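Local coordinates for protein telomere length regulator taz1 (PDB 4ZMI) that binds double-stranded telomeric DNA and regulates telomere length and function, the chain here being its helical domain, at residues A[161-166]-A[198-203]. Numbering follows the deposited sequence.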
ATOM      1  N   ILE A 161      -9.845  -8.292 -14.848  1.00 67.47           N
ATOM      2  CA  ILE A 161     -10.646  -7.225 -14.286  1.00 59.62           C
ATOM      3  C   ILE A 161     -10.321  -5.904 -14.982  1.00 60.05           C
ATOM      4  O   ILE A 161      -9.205  -5.708 -15.451  1.00 68.07           O
ATOM      5  CB  ILE A 161     -10.475  -7.124 -12.756  1.00 58.87           C
ATOM      6  CG1 ILE A 161      -9.006  -6.991 -12.367  1.00 59.30           C
ATOM      7  CG2 ILE A 161     -11.076  -8.320 -12.030  1.00 59.47           C
ATOM      8  CD1 ILE A 161      -8.863  -6.708 -10.885  1.00 58.75           C
ATOM      9  N   ASP A 162     -11.320  -5.021 -15.065  1.00 58.82           N
ATOM     10  CA  ASP A 162     -11.219  -3.696 -15.689  1.00 55.84           C
ATOM     11  C   ASP A 162     -10.311  -2.799 -14.900  1.00 47.95           C
ATOM     12  O   ASP A 162     -10.083  -3.030 -13.730  1.00 49.01           O
ATOM     13  CB  ASP A 162     -12.590  -3.011 -15.675  1.00 60.06           C
ATOM     14  CG  ASP A 162     -13.537  -3.629 -16.640  1.00 73.42           C
ATOM     15  OD1 ASP A 162     -13.087  -4.492 -17.417  1.00 78.77           O
ATOM     16  OD2 ASP A 162     -14.719  -3.249 -16.644  1.00 82.53           O
ATOM     17  N   ALA A 163      -9.845  -1.730 -15.518  1.00 45.23           N
ATOM     18  CA  ALA A 163      -9.006  -0.788 -14.805  1.00 55.23           C
ATOM     19  C   ALA A 163      -9.736  -0.172 -13.596  1.00 57.15           C
ATOM     20  O   ALA A 163      -9.125   0.095 -12.558  1.00 58.35           O
ATOM     21  CB  ALA A 163      -8.517   0.287 -15.764  1.00 46.45           C
ATOM     22  N   SER A 164     -11.047   0.023 -13.739  1.00 56.17           N
ATOM     23  CA  SER A 164     -11.898   0.644 -12.706  1.00 51.04           C
ATOM     24  C   SER A 164     -11.962  -0.191 -11.467  1.00 50.72           C
ATOM     25  O   SER A 164     -11.855   0.309 -10.349  1.00 44.53           O
ATOM     26  CB  SER A 164     -13.340   0.785 -13.204  1.00 51.91           C
ATOM     27  OG  SER A 164     -13.462   1.884 -14.083  1.00 73.78           O
ATOM     28  N   GLU A 165     -12.177  -1.477 -11.690  1.00 48.46           N
ATOM     29  CA  GLU A 165     -12.318  -2.434 -10.613  1.00 53.78           C
ATOM     30  C   GLU A 165     -10.933  -2.620  -9.978  1.00 49.70           C
ATOM     31  O   GLU A 165     -10.805  -2.651  -8.765  1.00 49.05           O
ATOM     32  CB  GLU A 165     -12.925  -3.723 -11.170  1.00 64.15           C
ATOM     33  CG  GLU A 165     -13.252  -4.807 -10.172  1.00 86.99           C
ATOM     34  CD  GLU A 165     -14.222  -5.838 -10.751  1.00101.55           C
ATOM     35  OE1 GLU A 165     -14.024  -6.262 -11.918  1.00 95.70           O
ATOM     36  OE2 GLU A 165     -15.197  -6.195 -10.045  1.00111.41           O
ATOM     37  N   PHE A 166      -9.892  -2.668 -10.803  1.00 46.75           N
ATOM     38  CA  PHE A 166      -8.512  -2.801 -10.318  1.00 44.24           C
ATOM     39  C   PHE A 166      -8.149  -1.660  -9.352  1.00 44.94           C
ATOM     40  O   PHE A 166      -7.520  -1.873  -8.334  1.00 43.93           O
ATOM     41  CB  PHE A 166      -7.553  -2.808 -11.521  1.00 45.88           C
ATOM     42  CG  PHE A 166      -6.140  -3.151 -11.167  1.00 47.69           C
ATOM     43  CD1 PHE A 166      -5.701  -4.470 -11.213  1.00 53.49           C
ATOM     44  CD2 PHE A 166      -5.252  -2.163 -10.789  1.00 39.30           C
ATOM     45  CE1 PHE A 166      -4.412  -4.797 -10.889  1.00 49.21           C
ATOM     46  CE2 PHE A 166      -3.955  -2.493 -10.462  1.00 44.31           C
ATOM     47  CZ  PHE A 166      -3.538  -3.803 -10.515  1.00 43.75           C
ATOM     48  N   SER A 198      -4.635   3.333 -19.015  1.00 70.32           N
ATOM     49  CA  SER A 198      -3.805   2.960 -20.149  1.00 77.14           C
ATOM     50  C   SER A 198      -2.847   1.845 -19.780  1.00 77.39           C
ATOM     51  O   SER A 198      -2.767   0.836 -20.481  1.00 84.52           O
ATOM     52  CB  SER A 198      -2.992   4.153 -20.646  1.00 75.74           C
ATOM     53  OG  SER A 198      -3.746   4.936 -21.548  1.00 86.86           O
ATOM     54  N   THR A 199      -2.106   2.048 -18.695  1.00 62.27           N
ATOM     55  CA  THR A 199      -1.078   1.110 -18.300  1.00 60.39           C
ATOM     56  C   THR A 199      -1.733  -0.241 -18.130  1.00 62.04           C
ATOM     57  O   THR A 199      -1.225  -1.258 -18.594  1.00 61.69           O
ATOM     58  CB  THR A 199      -0.463   1.493 -16.937  1.00 70.23           C
ATOM     59  OG1 THR A 199       0.184   2.772 -17.015  1.00 70.03           O
ATOM     60  CG2 THR A 199       0.530   0.422 -16.471  1.00 60.05           C
ATOM     61  N   ILE A 200      -2.893  -0.232 -17.480  1.00 55.47           N
ATOM     62  CA  ILE A 200      -3.581  -1.463 -17.126  1.00 59.06           C
ATOM     63  C   ILE A 200      -4.073  -2.150 -18.394  1.00 62.41           C
ATOM     64  O   ILE A 200      -3.980  -3.366 -18.523  1.00 65.76           O
ATOM     65  CB  ILE A 200      -4.744  -1.205 -16.148  1.00 60.03           C
ATOM     66  CG1 ILE A 200      -4.211  -0.887 -14.743  1.00 58.17           C
ATOM     67  CG2 ILE A 200      -5.661  -2.409 -16.073  1.00 62.50           C
ATOM     68  CD1 ILE A 200      -5.194  -0.091 -13.888  1.00 49.80           C
ATOM     69  N   GLY A 201      -4.578  -1.367 -19.335  1.00 61.94           N
ATOM     70  CA  GLY A 201      -5.027  -1.917 -20.605  1.00 76.17           C
ATOM     71  C   GLY A 201      -3.920  -2.574 -21.413  1.00 82.74           C
ATOM     72  O   GLY A 201      -4.088  -3.665 -21.961  1.00 86.71           O
ATOM     73  N   ASN A 202      -2.770  -1.916 -21.472  1.00 86.45           N
ATOM     74  CA  ASN A 202      -1.659  -2.413 -22.273  1.00 90.11           C
ATOM     75  C   ASN A 202      -0.974  -3.624 -21.650  1.00 86.06           C
ATOM     76  O   ASN A 202      -0.592  -4.559 -22.348  1.00 86.67           O
ATOM     77  CB  ASN A 202      -0.651  -1.291 -22.531  1.00 94.00           C
ATOM     78  CG  ASN A 202      -1.269  -0.119 -23.280  1.00 96.14           C
ATOM     79  OD1 ASN A 202      -2.236  -0.291 -24.029  1.00 97.34           O
ATOM     80  ND2 ASN A 202      -0.718   1.080 -23.079  1.00 90.21           N
ATOM     81  N   THR A 203      -0.837  -3.614 -20.334  1.00 88.04           N
ATOM     82  CA  THR A 203      -0.183  -4.708 -19.627  1.00 95.16           C
ATOM     83  C   THR A 203      -0.944  -6.044 -19.733  1.00103.57           C
ATOM     84  O   THR A 203      -0.332  -7.115 -19.802  1.00106.87           O
ATOM     85  CB  THR A 203       0.076  -4.322 -18.153  1.00 96.80           C
ATOM     86  OG1 THR A 203       1.120  -3.340 -18.096  1.00 88.33           O
ATOM     87  CG2 THR A 203       0.480  -5.539 -17.326  1.00104.31           C
TER
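I200 meets A163 and F166 with its branched side chain, and all the contact across the two segments is apolar. Its CD1 touches both partners. I200 CD1 lies 3.8 Å from A163 CB and 3.7 Å from F166 CD2, so one methyl bridges the methyl of A163 and the ring. The second branch also packs on A163: I200 CG2 is 3.9 Å from A163 CB and equally near A163 CA. In I200, CG1 is anti to the carbonyl carbon (chi1 -73°), which splits the two branches and keeps CG2 beside A163. The extended chi2 (157°) then carries CD1 out to the ring. The small side chain of A163 is consistent with the close approach of the backbones, with CA atoms of A163 and I200 5.9 Å apart. The F166 ring meets the isoleucine obliquely. Cutting I200 back to an alanine takes away both branches, which would probably open a gap beside A163 and leave F166 CD2 without its methyl partner.

Polar bonds hold the individual segments or tie them to residues outside the pair. F166 N bonds to D162 O at 3.0 Å in the first turn of helix 163-168. R121 makes a cation-pi contact with the F166 ring and donates to F166 O. On the other segment, T203 OG1 gives a weak bond to T199 O, at 3.2 Å. T199 and T203 also touch helix 137-154.

This is plain helix-helix packing in the helical domain of Taz1, assigned by sequence to the TRF family: the start of helix 163-168 rests against the C-terminal part of helix 192-203.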